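Local coordinates for protein fructuronate-tagaturonate epimerase UxaE from Cohnella laeviribosi in complex with 1 glycerol (Cohnella laeviribosi, PDB 6IL9) that interconverts fructuronate and tagaturonate as an epimerase with a TIM-barrel fold and a bound zinc ion, at residues V74-F79 with A141-V146; H213-Y218 with A235-D240; A375-A380 with D433-L438. All coordinates share one frame; numbering follows the deposited sequence.

Contact 1: V74-F79 with A141-V146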
ATOM      1  N   VAL A  74       3.041  -8.532 -22.811  1.00 23.36           N
ATOM      2  CA  VAL A  74       2.486  -8.302 -24.142  1.00 23.65           C
ATOM      3  C   VAL A  74       1.414  -7.218 -24.094  1.00 21.21           C
ATOM      4  O   VAL A  74       1.392  -6.299 -24.925  1.00 23.61           O
ATOM      5  CB  VAL A  74       1.937  -9.617 -24.721  1.00 21.61           C
ATOM      6  CG1 VAL A  74       1.341  -9.371 -26.093  1.00 25.32           C
ATOM      7  CG2 VAL A  74       3.033 -10.666 -24.757  1.00 25.15           C
ATOM      8  N   LEU A  75       0.514  -7.290 -23.107  1.00 21.85           N
ATOM      9  CA  LEU A  75      -0.503  -6.249 -22.989  1.00 22.32           C
ATOM     10  C   LEU A  75       0.138  -4.886 -22.734  1.00 21.78           C
ATOM     11  O   LEU A  75      -0.321  -3.869 -23.265  1.00 22.58           O
ATOM     12  CB  LEU A  75      -1.495  -6.588 -21.873  1.00 22.19           C
ATOM     13  CG  LEU A  75      -2.466  -7.754 -22.068  1.00 23.26           C
ATOM     14  CD1 LEU A  75      -3.518  -7.732 -20.961  1.00 23.80           C
ATOM     15  CD2 LEU A  75      -3.132  -7.702 -23.425  1.00 27.05           C
ATOM     16  N   ASN A  76       1.206  -4.854 -21.928  1.00 22.76           N
ATOM     17  CA  ASN A  76       1.912  -3.603 -21.669  1.00 21.35           C
ATOM     18  C   ASN A  76       2.398  -2.965 -22.964  1.00 24.47           C
ATOM     19  O   ASN A  76       2.350  -1.738 -23.118  1.00 22.89           O
ATOM     20  CB  ASN A  76       3.108  -3.847 -20.749  1.00 20.87           C
ATOM     21  CG  ASN A  76       2.734  -3.962 -19.272  1.00 21.31           C
ATOM     22  OD1 ASN A  76       3.580  -4.336 -18.465  1.00 23.46           O
ATOM     23  ND2 ASN A  76       1.490  -3.644 -18.917  1.00 19.68           N
ATOM     24  N   ARG A  77       2.884  -3.783 -23.905  1.00 22.83           N
ATOM     25  CA  ARG A  77       3.428  -3.237 -25.144  1.00 24.91           C
ATOM     26  C   ARG A  77       2.343  -2.627 -26.022  1.00 27.78           C
ATOM     27  O   ARG A  77       2.572  -1.602 -26.675  1.00 32.39           O
ATOM     28  CB  ARG A  77       4.188  -4.320 -25.909  1.00 28.90           C
ATOM     29  CG  ARG A  77       4.630  -3.876 -27.311  1.00 36.92           C
ATOM     30  CD  ARG A  77       5.671  -4.812 -27.919  1.00 42.66           C
ATOM     31  NE  ARG A  77       5.251  -6.214 -27.896  1.00 39.79           N
ATOM     32  CZ  ARG A  77       5.640  -7.097 -26.979  1.00 38.76           C
ATOM     33  NH1 ARG A  77       5.205  -8.355 -27.035  1.00 34.69           N
ATOM     34  NH2 ARG A  77       6.459  -6.723 -26.003  1.00 33.77           N
ATOM     35  N   HIS A  78       1.156  -3.230 -26.050  1.00 25.02           N
ATOM     36  CA  HIS A  78       0.101  -2.789 -26.950  1.00 27.42           C
ATOM     37  C   HIS A  78      -0.907  -1.850 -26.298  1.00 28.01           C
ATOM     38  O   HIS A  78      -1.654  -1.174 -27.013  1.00 29.78           O
ATOM     39  CB  HIS A  78      -0.634  -4.006 -27.528  1.00 29.38           C
ATOM     40  CG  HIS A  78       0.243  -4.896 -28.355  1.00 32.37           C
ATOM     41  ND1 HIS A  78       0.273  -4.841 -29.732  1.00 36.27           N
ATOM     42  CD2 HIS A  78       1.131  -5.855 -27.997  1.00 31.63           C
ATOM     43  CE1 HIS A  78       1.139  -5.728 -30.188  1.00 34.45           C
ATOM     44  NE2 HIS A  78       1.673  -6.358 -29.157  1.00 36.35           N
ATOM     45  N   PHE A  79      -0.950  -1.788 -24.970  1.00 27.07           N
ATOM     46  CA  PHE A  79      -1.924  -0.970 -24.254  1.00 25.09           C
ATOM     47  C   PHE A  79      -1.193  -0.207 -23.160  1.00 23.64           C
ATOM     48  O   PHE A  79      -1.060  -0.687 -22.025  1.00 24.18           O
ATOM     49  CB  PHE A  79      -3.049  -1.834 -23.690  1.00 23.41           C
ATOM     50  CG  PHE A  79      -3.790  -2.606 -24.740  1.00 24.56           C
ATOM     51  CD1 PHE A  79      -4.727  -1.977 -25.540  1.00 25.01           C
ATOM     52  CD2 PHE A  79      -3.535  -3.959 -24.937  1.00 23.90           C
ATOM     53  CE1 PHE A  79      -5.414  -2.684 -26.512  1.00 28.34           C
ATOM     54  CE2 PHE A  79      -4.219  -4.673 -25.913  1.00 28.15           C
ATOM     55  CZ  PHE A  79      -5.160  -4.029 -26.701  1.00 28.48           C
ATOM     56  N   ALA A 141      -1.263  -8.191 -11.249  1.00 17.44           N
ATOM     57  CA  ALA A 141      -2.648  -8.103 -10.797  1.00 19.22           C
ATOM     58  C   ALA A 141      -3.228  -6.721 -11.074  1.00 16.38           C
ATOM     59  O   ALA A 141      -4.380  -6.598 -11.499  1.00 17.39           O
ATOM     60  CB  ALA A 141      -2.738  -8.442  -9.305  1.00 16.68           C
ATOM     61  N   ALA A 142      -2.427  -5.664 -10.868  1.00 16.05           N
ATOM     62  CA  ALA A 142      -2.903  -4.309 -11.137  1.00 16.72           C
ATOM     63  C   ALA A 142      -3.117  -4.065 -12.628  1.00 16.43           C
ATOM     64  O   ALA A 142      -4.105  -3.434 -13.020  1.00 17.45           O
ATOM     65  CB  ALA A 142      -1.916  -3.281 -10.575  1.00 16.01           C
ATOM     66  N   ALA A 143      -2.194  -4.537 -13.472  1.00 16.43           N
ATOM     67  CA  ALA A 143      -2.331  -4.324 -14.911  1.00 15.16           C
ATOM     68  C   ALA A 143      -3.555  -5.043 -15.457  1.00 18.75           C
ATOM     69  O   ALA A 143      -4.296  -4.494 -16.283  1.00 17.23           O
ATOM     70  CB  ALA A 143      -1.072  -4.800 -15.645  1.00 16.63           C
ATOM     71  N   TYR A 144      -3.775  -6.277 -15.019  1.00 18.34           N
ATOM     72  CA  TYR A 144      -4.944  -7.007 -15.487  1.00 17.20           C
ATOM     73  C   TYR A 144      -6.227  -6.392 -14.953  1.00 16.33           C
ATOM     74  O   TYR A 144      -7.273  -6.461 -15.612  1.00 17.55           O
ATOM     75  CB  TYR A 144      -4.823  -8.472 -15.084  1.00 19.03           C
ATOM     76  CG  TYR A 144      -3.948  -9.299 -16.003  1.00 18.36           C
ATOM     77  CD1 TYR A 144      -4.245  -9.409 -17.356  1.00 18.69           C
ATOM     78  CD2 TYR A 144      -2.843  -9.977 -15.515  1.00 17.28           C
ATOM     79  CE1 TYR A 144      -3.459 -10.173 -18.199  1.00 20.93           C
ATOM     80  CE2 TYR A 144      -2.042 -10.741 -16.360  1.00 18.13           C
ATOM     81  CZ  TYR A 144      -2.365 -10.838 -17.690  1.00 20.65           C
ATOM     82  OH  TYR A 144      -1.575 -11.611 -18.516  1.00 22.71           O
ATOM     83  N   ALA A 145      -6.168  -5.786 -13.767  1.00 14.65           N
ATOM     84  CA  ALA A 145      -7.346  -5.143 -13.200  1.00 16.58           C
ATOM     85  C   ALA A 145      -7.785  -3.946 -14.035  1.00 17.21           C
ATOM     86  O   ALA A 145      -8.977  -3.787 -14.320  1.00 18.04           O
ATOM     87  CB  ALA A 145      -7.066  -4.714 -11.763  1.00 15.83           C
ATOM     88  N   VAL A 146      -6.847  -3.074 -14.418  1.00 16.50           N
ATOM     89  CA  VAL A 146      -7.287  -1.908 -15.188  1.00 17.24           C
ATOM     90  C   VAL A 146      -7.728  -2.332 -16.580  1.00 16.90           C
ATOM     91  O   VAL A 146      -8.595  -1.692 -17.180  1.00 19.33           O
ATOM     92  CB  VAL A 146      -6.211  -0.804 -15.259  1.00 18.23           C
ATOM     93  CG1 VAL A 146      -5.900  -0.274 -13.872  1.00 18.65           C
ATOM     94  CG2 VAL A 146      -4.948  -1.291 -15.970  1.00 15.74           C
TER
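Leu75 and Tyr144 make the apolar part of this contact between segments 74-79 and 141-146. One methyl does the touching: CD1 of Leu75 lies 3.7 Å from CE1 of Tyr144 and 4.0 Å from its CD1, so it meets the phenol ring obliquely, at the CD1-CE1 bond. The two side chains run at about a right angle to each other. In Tyr144, CG stands anti to the carbonyl carbon (chi1 -81°), which swings the ring out from its helix and across to the leucine, although its CB does not itself point at segment 74-79.

A second, looser meeting is of a polar group with an apolar one. The amide ND2 of Asn76 is 4.3 Å from CB of Ala143, at the point where the two backbones come nearest, their CA atoms 8.0 Å apart.

No hydrogen bond joins the two segments, and the polar groups are served by other residues. Tyr144 OH is hydrogen-bonded to Ser68 O, next to the start of helix 69-78, while Asn76 OD1 is bonded to Arg72 NH1 and its ND2 to Thr82 OG1. Just past the end of helix 69-78, Phe79 meets Phe147 edge-to-face and adds an aromatic pair to the same interface.

The contact joins helix 69-78, which follows the antiparallel sheet, to helix 135-149 on the outside of the barrel. Its direct chemistry is van der Waals contact over a small area, with the phenol hydroxyl tying helix 135-149 to Ser68 by a directional bond.

Contact 2: H213-Y218 with A235-D240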
ATOM      1  N   HIS A 213      27.339  23.895  10.197  1.00 26.38           N
ATOM      2  CA  HIS A 213      26.291  23.927   9.178  1.00 28.33           C
ATOM      3  C   HIS A 213      24.913  24.042   9.818  1.00 27.16           C
ATOM      4  O   HIS A 213      24.093  24.872   9.408  1.00 31.79           O
ATOM      5  CB  HIS A 213      26.369  22.679   8.296  1.00 29.24           C
ATOM      6  CG  HIS A 213      25.136  22.437   7.471  1.00 27.24           C
ATOM      7  ND1 HIS A 213      24.887  23.105   6.290  1.00 31.19           N
ATOM      8  CD2 HIS A 213      24.088  21.595   7.655  1.00 27.00           C
ATOM      9  CE1 HIS A 213      23.738  22.688   5.784  1.00 33.98           C
ATOM     10  NE2 HIS A 213      23.232  21.776   6.594  1.00 28.41           N
ATOM     11  N   TYR A 214      24.638  23.214  10.825  1.00 27.05           N
ATOM     12  CA  TYR A 214      23.311  23.230  11.429  1.00 24.55           C
ATOM     13  C   TYR A 214      23.097  24.487  12.256  1.00 32.54           C
ATOM     14  O   TYR A 214      22.019  25.088  12.209  1.00 31.66           O
ATOM     15  CB  TYR A 214      23.096  21.976  12.273  1.00 26.43           C
ATOM     16  CG  TYR A 214      22.668  20.808  11.423  1.00 26.51           C
ATOM     17  CD1 TYR A 214      21.354  20.689  10.999  1.00 26.92           C
ATOM     18  CD2 TYR A 214      23.580  19.847  11.010  1.00 24.58           C
ATOM     19  CE1 TYR A 214      20.951  19.640  10.209  1.00 26.38           C
ATOM     20  CE2 TYR A 214      23.181  18.785  10.208  1.00 25.77           C
ATOM     21  CZ  TYR A 214      21.863  18.691   9.815  1.00 28.12           C
ATOM     22  OH  TYR A 214      21.428  17.643   9.023  1.00 28.79           O
ATOM     23  N   GLU A 215      24.116  24.918  13.002  1.00 29.33           N
ATOM     24  CA  GLU A 215      23.924  26.085  13.853  1.00 30.43           C
ATOM     25  C   GLU A 215      23.752  27.352  13.024  1.00 29.27           C
ATOM     26  O   GLU A 215      22.883  28.182  13.326  1.00 33.24           O
ATOM     27  CB  GLU A 215      25.084  26.200  14.842  1.00 28.28           C
ATOM     28  CG  GLU A 215      25.004  25.134  15.915  1.00 28.07           C
ATOM     29  CD  GLU A 215      26.305  24.934  16.646  1.00 34.02           C
ATOM     30  OE1 GLU A 215      26.500  23.843  17.226  1.00 31.86           O
ATOM     31  OE2 GLU A 215      27.126  25.868  16.639  1.00 36.61           O
ATOM     32  N   ALA A 216      24.533  27.502  11.948  1.00 31.06           N
ATOM     33  CA  ALA A 216      24.411  28.691  11.107  1.00 29.16           C
ATOM     34  C   ALA A 216      23.054  28.768  10.417  1.00 34.53           C
ATOM     35  O   ALA A 216      22.591  29.863  10.072  1.00 34.00           O
ATOM     36  CB  ALA A 216      25.523  28.719  10.063  1.00 30.96           C
ATOM     37  N   LYS A 217      22.405  27.629  10.206  1.00 29.85           N
ATOM     38  CA  LYS A 217      21.140  27.602   9.487  1.00 32.30           C
ATOM     39  C   LYS A 217      19.921  27.661  10.405  1.00 32.03           C
ATOM     40  O   LYS A 217      18.901  28.241  10.017  1.00 37.81           O
ATOM     41  CB  LYS A 217      21.074  26.344   8.610  1.00 31.64           C
ATOM     42  CG  LYS A 217      19.820  26.209   7.774  1.00 31.47           C
ATOM     43  CD  LYS A 217      19.902  25.002   6.856  1.00 31.22           C
ATOM     44  CE  LYS A 217      18.675  24.885   5.959  1.00 33.29           C
ATOM     45  NZ  LYS A 217      18.801  23.711   5.044  1.00 31.25           N
ATOM     46  N   TYR A 218      19.993  27.090  11.611  1.00 31.85           N
ATOM     47  CA  TYR A 218      18.821  26.922  12.470  1.00 32.30           C
ATOM     48  C   TYR A 218      18.921  27.573  13.842  1.00 36.58           C
ATOM     49  O   TYR A 218      17.883  27.931  14.400  1.00 35.29           O
ATOM     50  CB  TYR A 218      18.519  25.434  12.716  1.00 31.21           C
ATOM     51  CG  TYR A 218      18.219  24.634  11.473  1.00 31.84           C
ATOM     52  CD1 TYR A 218      16.933  24.596  10.935  1.00 28.78           C
ATOM     53  CD2 TYR A 218      19.223  23.910  10.838  1.00 26.98           C
ATOM     54  CE1 TYR A 218      16.659  23.856   9.799  1.00 28.81           C
ATOM     55  CE2 TYR A 218      18.959  23.169   9.703  1.00 25.19           C
ATOM     56  CZ  TYR A 218      17.675  23.145   9.187  1.00 27.92           C
ATOM     57  OH  TYR A 218      17.416  22.408   8.050  1.00 26.19           O
ATOM     58  N   ALA A 235      18.941  23.268  22.432  1.00 33.68           N
ATOM     59  CA  ALA A 235      18.540  21.952  22.918  1.00 35.35           C
ATOM     60  C   ALA A 235      17.710  21.195  21.885  1.00 34.98           C
ATOM     61  O   ALA A 235      17.916  19.994  21.677  1.00 34.79           O
ATOM     62  CB  ALA A 235      17.769  22.090  24.229  1.00 40.90           C
ATOM     63  N   THR A 236      16.755  21.870  21.241  1.00 37.87           N
ATOM     64  CA  THR A 236      15.947  21.191  20.230  1.00 35.47           C
ATOM     65  C   THR A 236      16.772  20.877  18.983  1.00 32.46           C
ATOM     66  O   THR A 236      16.673  19.773  18.431  1.00 34.01           O
ATOM     67  CB  THR A 236      14.720  22.035  19.877  1.00 35.97           C
ATOM     68  OG1 THR A 236      15.140  23.336  19.450  1.00 41.11           O
ATOM     69  CG2 THR A 236      13.813  22.176  21.086  1.00 34.31           C
ATOM     70  N   LEU A 237      17.606  21.824  18.545  1.00 31.63           N
ATOM     71  CA  LEU A 237      18.453  21.603  17.372  1.00 30.04           C
ATOM     72  C   LEU A 237      19.387  20.415  17.574  1.00 31.00           C
ATOM     73  O   LEU A 237      19.493  19.541  16.704  1.00 29.82           O
ATOM     74  CB  LEU A 237      19.252  22.867  17.052  1.00 30.74           C
ATOM     75  CG  LEU A 237      20.173  22.808  15.824  1.00 29.23           C
ATOM     76  CD1 LEU A 237      19.390  22.395  14.589  1.00 26.70           C
ATOM     77  CD2 LEU A 237      20.903  24.118  15.567  1.00 26.19           C
ATOM     78  N   MET A 238      20.069  20.355  18.724  1.00 30.82           N
ATOM     79  CA  MET A 238      21.010  19.262  18.968  1.00 28.43           C
ATOM     80  C   MET A 238      20.314  17.912  18.964  1.00 29.74           C
ATOM     81  O   MET A 238      20.829  16.937  18.399  1.00 24.98           O
ATOM     82  CB  MET A 238      21.725  19.465  20.306  1.00 30.32           C
ATOM     83  CG  MET A 238      22.670  20.607  20.304  1.00 27.87           C
ATOM     84  SD  MET A 238      23.792  20.663  21.741  1.00 27.34           S
ATOM     85  CE  MET A 238      24.439  22.253  21.341  1.00 18.25           C
ATOM     86  N   ARG A 239      19.160  17.817  19.624  1.00 24.06           N
ATOM     87  CA  ARG A 239      18.453  16.549  19.609  1.00 29.83           C
ATOM     88  C   ARG A 239      18.031  16.188  18.189  1.00 25.81           C
ATOM     89  O   ARG A 239      18.210  15.045  17.757  1.00 25.92           O
ATOM     90  CB  ARG A 239      17.252  16.606  20.549  1.00 29.85           C
ATOM     91  CG  ARG A 239      16.679  15.246  20.853  1.00 31.40           C
ATOM     92  CD  ARG A 239      15.433  15.352  21.723  1.00 34.76           C
ATOM     93  NE  ARG A 239      15.729  15.862  23.062  1.00 39.79           N
ATOM     94  CZ  ARG A 239      16.159  15.111  24.072  1.00 38.16           C
ATOM     95  NH1 ARG A 239      16.361  13.812  23.899  1.00 38.16           N
ATOM     96  NH2 ARG A 239      16.389  15.665  25.256  1.00 39.66           N
ATOM     97  N   ASP A 240      17.488  17.155  17.443  1.00 31.01           N
ATOM     98  CA  ASP A 240      17.059  16.890  16.069  1.00 26.54           C
ATOM     99  C   ASP A 240      18.210  16.375  15.208  1.00 28.27           C
ATOM    100  O   ASP A 240      18.037  15.427  14.434  1.00 25.16           O
ATOM    101  CB  ASP A 240      16.470  18.150  15.440  1.00 28.02           C
ATOM    102  CG  ASP A 240      15.023  18.381  15.826  1.00 29.96           C
ATOM    103  OD1 ASP A 240      14.375  17.436  16.324  1.00 32.13           O
ATOM    104  OD2 ASP A 240      14.542  19.514  15.617  1.00 30.06           O
TER
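Segments 213-218 and 235-240, which touch through Tyr214, Glu215 and Tyr218 on one side and Leu237 on the other, are helical turns whose axes come within 10.8 Å. Their N-to-C directions differ by 136°, well off antiparallel, and the backbones are nearest at Tyr218 and Leu237, with CA atoms 7.2 Å apart.

Leu237 carries the contact from its side. With CG anti to the backbone N (chi1 -179°), its two methyls reach across to the other helix. CD1 packs 3.7 Å from Tyr218 CB and touches the inner end of that ring obliquely, the two side chains running at about a right angle. CD2 lies 3.7 Å from the backbone O of Tyr214 and 4.0 Å from CA of Glu215, so it rests on the helix backbone itself. Replacing Leu237 with an alanine would probably open a gap beside Tyr218 CB and the Tyr214 carbonyl, and strip the contact of most of its apolar surface.

The polar ends are held by other helices: Tyr218 OH is hydrogen-bonded to Glu290 OE2, and Glu215 OE1 to Tyr203 OH. Between the segments the chain forms the β-hairpin of strands 221-225 and 228-232, from which Phe232 meets Tyr218 edge-to-face. Helix 281-293 packs against the pair, its Leu286 touching both Tyr218 and Leu237, while helix 196-204 lies against Met238.

Contact 3: A375-A380 with D433-L438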
ATOM      1  N   ALA A 375     -11.876  -9.651   2.570  1.00 15.25           N
ATOM      2  CA  ALA A 375     -11.971 -11.016   2.053  1.00 15.08           C
ATOM      3  C   ALA A 375     -12.307 -11.993   3.173  1.00 16.89           C
ATOM      4  O   ALA A 375     -13.144 -12.894   3.000  1.00 16.30           O
ATOM      5  CB  ALA A 375     -10.661 -11.404   1.358  1.00 16.69           C
ATOM      6  N   VAL A 376     -11.676 -11.814   4.337  1.00 15.38           N
ATOM      7  CA  VAL A 376     -12.004 -12.638   5.498  1.00 15.36           C
ATOM      8  C   VAL A 376     -13.472 -12.471   5.871  1.00 16.87           C
ATOM      9  O   VAL A 376     -14.160 -13.449   6.200  1.00 16.93           O
ATOM     10  CB  VAL A 376     -11.078 -12.291   6.680  1.00 15.00           C
ATOM     11  CG1 VAL A 376     -11.564 -12.998   7.959  1.00 16.20           C
ATOM     12  CG2 VAL A 376      -9.641 -12.692   6.375  1.00 17.17           C
ATOM     13  N   ARG A 377     -13.977 -11.235   5.815  1.00 16.80           N
ATOM     14  CA  ARG A 377     -15.386 -10.997   6.112  1.00 17.28           C
ATOM     15  C   ARG A 377     -16.293 -11.777   5.160  1.00 17.35           C
ATOM     16  O   ARG A 377     -17.316 -12.327   5.580  1.00 19.71           O
ATOM     17  CB  ARG A 377     -15.688  -9.502   6.039  1.00 17.43           C
ATOM     18  CG  ARG A 377     -17.021  -9.125   6.636  1.00 16.64           C
ATOM     19  CD  ARG A 377     -17.501  -7.788   6.087  1.00 20.55           C
ATOM     20  NE  ARG A 377     -16.605  -6.658   6.351  1.00 19.41           N
ATOM     21  CZ  ARG A 377     -16.547  -5.989   7.503  1.00 21.09           C
ATOM     22  NH1 ARG A 377     -17.300  -6.355   8.531  1.00 21.43           N
ATOM     23  NH2 ARG A 377     -15.723  -4.958   7.633  1.00 18.87           N
ATOM     24  N   ILE A 378     -15.930 -11.849   3.877  1.00 15.77           N
ATOM     25  CA  ILE A 378     -16.717 -12.659   2.947  1.00 16.39           C
ATOM     26  C   ILE A 378     -16.714 -14.123   3.378  1.00 18.23           C
ATOM     27  O   ILE A 378     -17.739 -14.814   3.284  1.00 20.19           O
ATOM     28  CB  ILE A 378     -16.186 -12.501   1.511  1.00 16.26           C
ATOM     29  CG1 ILE A 378     -16.445 -11.087   0.994  1.00 16.97           C
ATOM     30  CG2 ILE A 378     -16.816 -13.567   0.583  1.00 16.42           C
ATOM     31  CD1 ILE A 378     -17.885 -10.693   0.931  1.00 22.74           C
ATOM     32  N   VAL A 379     -15.562 -14.627   3.830  1.00 18.49           N
ATOM     33  CA  VAL A 379     -15.489 -16.014   4.290  1.00 18.43           C
ATOM     34  C   VAL A 379     -16.377 -16.211   5.514  1.00 22.18           C
ATOM     35  O   VAL A 379     -17.121 -17.197   5.615  1.00 20.98           O
ATOM     36  CB  VAL A 379     -14.028 -16.420   4.574  1.00 18.13           C
ATOM     37  CG1 VAL A 379     -13.967 -17.814   5.208  1.00 19.83           C
ATOM     38  CG2 VAL A 379     -13.208 -16.390   3.296  1.00 17.87           C
ATOM     39  N   ALA A 380     -16.324 -15.273   6.465  1.00 18.46           N
ATOM     40  CA  ALA A 380     -17.206 -15.381   7.625  1.00 18.89           C
ATOM     41  C   ALA A 380     -18.676 -15.440   7.210  1.00 23.39           C
ATOM     42  O   ALA A 380     -19.470 -16.170   7.817  1.00 23.10           O
ATOM     43  CB  ALA A 380     -16.975 -14.214   8.585  1.00 20.33           C
ATOM     44  N   ASP A 433     -10.422  -6.043  18.347  1.00 14.30           N
ATOM     45  CA  ASP A 433      -9.418  -7.043  18.678  1.00 11.82           C
ATOM     46  C   ASP A 433      -9.434  -8.188  17.679  1.00 13.70           C
ATOM     47  O   ASP A 433      -8.375  -8.599  17.201  1.00 14.70           O
ATOM     48  CB  ASP A 433      -9.617  -7.524  20.115  1.00 16.30           C
ATOM     49  CG  ASP A 433      -9.411  -6.394  21.112  1.00 18.02           C
ATOM     50  OD1 ASP A 433      -8.260  -5.934  21.280  1.00 17.36           O
ATOM     51  OD2 ASP A 433     -10.407  -5.915  21.679  1.00 18.37           O
ATOM     52  N   ALA A 434     -10.620  -8.691  17.322  1.00 14.39           N
ATOM     53  CA  ALA A 434     -10.688  -9.737  16.299  1.00 14.34           C
ATOM     54  C   ALA A 434     -10.145  -9.243  14.956  1.00 15.70           C
ATOM     55  O   ALA A 434      -9.482  -9.997  14.235  1.00 14.74           O
ATOM     56  CB  ALA A 434     -12.126 -10.240  16.143  1.00 16.51           C
ATOM     57  N   ARG A 435     -10.427  -7.988  14.590  1.00 13.43           N
ATOM     58  CA  ARG A 435      -9.845  -7.450  13.360  1.00 16.28           C
ATOM     59  C   ARG A 435      -8.322  -7.514  13.400  1.00 15.58           C
ATOM     60  O   ARG A 435      -7.681  -7.933  12.428  1.00 14.87           O
ATOM     61  CB  ARG A 435     -10.315  -6.013  13.116  1.00 15.24           C
ATOM     62  CG  ARG A 435     -11.710  -5.931  12.502  1.00 16.14           C
ATOM     63  CD  ARG A 435     -12.112  -4.488  12.231  1.00 14.35           C
ATOM     64  NE  ARG A 435     -11.322  -3.860  11.168  1.00 18.54           N
ATOM     65  CZ  ARG A 435     -11.540  -4.029   9.869  1.00 17.00           C
ATOM     66  NH1 ARG A 435     -12.529  -4.816   9.463  1.00 17.23           N
ATOM     67  NH2 ARG A 435     -10.765  -3.411   8.970  1.00 16.42           N
ATOM     68  N   GLN A 436      -7.716  -7.111  14.522  1.00 14.08           N
ATOM     69  CA  GLN A 436      -6.257  -7.153  14.590  1.00 16.03           C
ATOM     70  C   GLN A 436      -5.740  -8.586  14.549  1.00 15.25           C
ATOM     71  O   GLN A 436      -4.698  -8.859  13.941  1.00 15.66           O
ATOM     72  CB  GLN A 436      -5.768  -6.450  15.851  1.00 13.87           C
ATOM     73  CG  GLN A 436      -6.046  -4.954  15.816  1.00 13.80           C
ATOM     74  CD  GLN A 436      -5.195  -4.207  16.809  1.00 14.39           C
ATOM     75  OE1 GLN A 436      -5.113  -4.589  17.979  1.00 15.65           O
ATOM     76  NE2 GLN A 436      -4.550  -3.143  16.359  1.00 13.82           N
ATOM     77  N   LEU A 437      -6.469  -9.505  15.185  1.00 15.17           N
ATOM     78  CA  LEU A 437      -6.085 -10.912  15.195  1.00 15.33           C
ATOM     79  C   LEU A 437      -5.962 -11.444  13.777  1.00 17.64           C
ATOM     80  O   LEU A 437      -4.969 -12.091  13.429  1.00 17.97           O
ATOM     81  CB  LEU A 437      -7.123 -11.713  15.977  1.00 13.71           C
ATOM     82  CG  LEU A 437      -7.062 -13.235  15.876  1.00 17.37           C
ATOM     83  CD1 LEU A 437      -5.824 -13.738  16.608  1.00 19.94           C
ATOM     84  CD2 LEU A 437      -8.339 -13.858  16.440  1.00 19.35           C
ATOM     85  N   LEU A 438      -6.970 -11.172  12.944  1.00 14.22           N
ATOM     86  CA  LEU A 438      -6.957 -11.667  11.568  1.00 15.89           C
ATOM     87  C   LEU A 438      -6.067 -10.819  10.662  1.00 17.94           C
ATOM     88  O   LEU A 438      -5.494 -11.347   9.700  1.00 15.67           O
ATOM     89  CB  LEU A 438      -8.390 -11.720  11.017  1.00 17.09           C
ATOM     90  CG  LEU A 438      -9.208 -13.006  11.253  1.00 17.35           C
ATOM     91  CD1 LEU A 438      -8.614 -14.176  10.501  1.00 18.14           C
ATOM     92  CD2 LEU A 438      -9.338 -13.359  12.749  1.00 19.06           C
TER
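Val376 and Leu438 form the apolar core of the contact between segments 375-380 and 433-438, at the point where the backbones are nearest. CG1 of Val376, anti to its backbone N (chi1 171°), reaches the branch point of the leucine: it lies 4.0 Å from Leu438 CG and 4.1 Å from Leu438 CD1. Next to this pair two arginines meet. NH2 of Arg377 is 3.7 Å from NH1 of Arg435, each chain bent at its third torsion, and the guanidinium planes are only 22° apart, although each nitrogen approaches the other group obliquely.

Two like charges this close would probably be costly alone, but each has an acidic mate. Arg377 NE forms a salt bridge with Glu374, one turn back on its own helix, and Arg435 NH2 forms one with Asp347, the residue after the phosphoserine at position 346, while the carbonyls of Met429 and Gly312 take hydrogen bonds from Arg435 NH1 and NE.

In the TIM barrel, helix 369-382 follows the last barrel strand, 363-367, and so covers the outside of the barrel, while helix 432-440 comes from the region beyond it.

Further out, Tyr387 of helix 384-402 touches both Val376 and Leu438. The backbone O of Leu438 accepts a hydrogen bond from Trp372 NE1, a polar tie between the two helices beside the Val376-Leu438 packing.

In the fold
The three contacts follow one another along the chain, and none touches another. Contact 1 joins helix 69-78, between the antiparallel sheet and the first barrel strand, to helix 135-149, between the second and third. Contact 2 lies within the insertion between the fourth and fifth strands, and contact 3 links the helix after the eighth to the helical C-terminal region. Contacts 1 and 2 lie on opposite sides of the chain's centre, their centres about 49 Å apart; the centre of contact 3 is about 31 Å from that of contact 1 and about 47 Å from that of contact 2. At these separate places, contacts 1 and 3 tie further helices to those around the barrel.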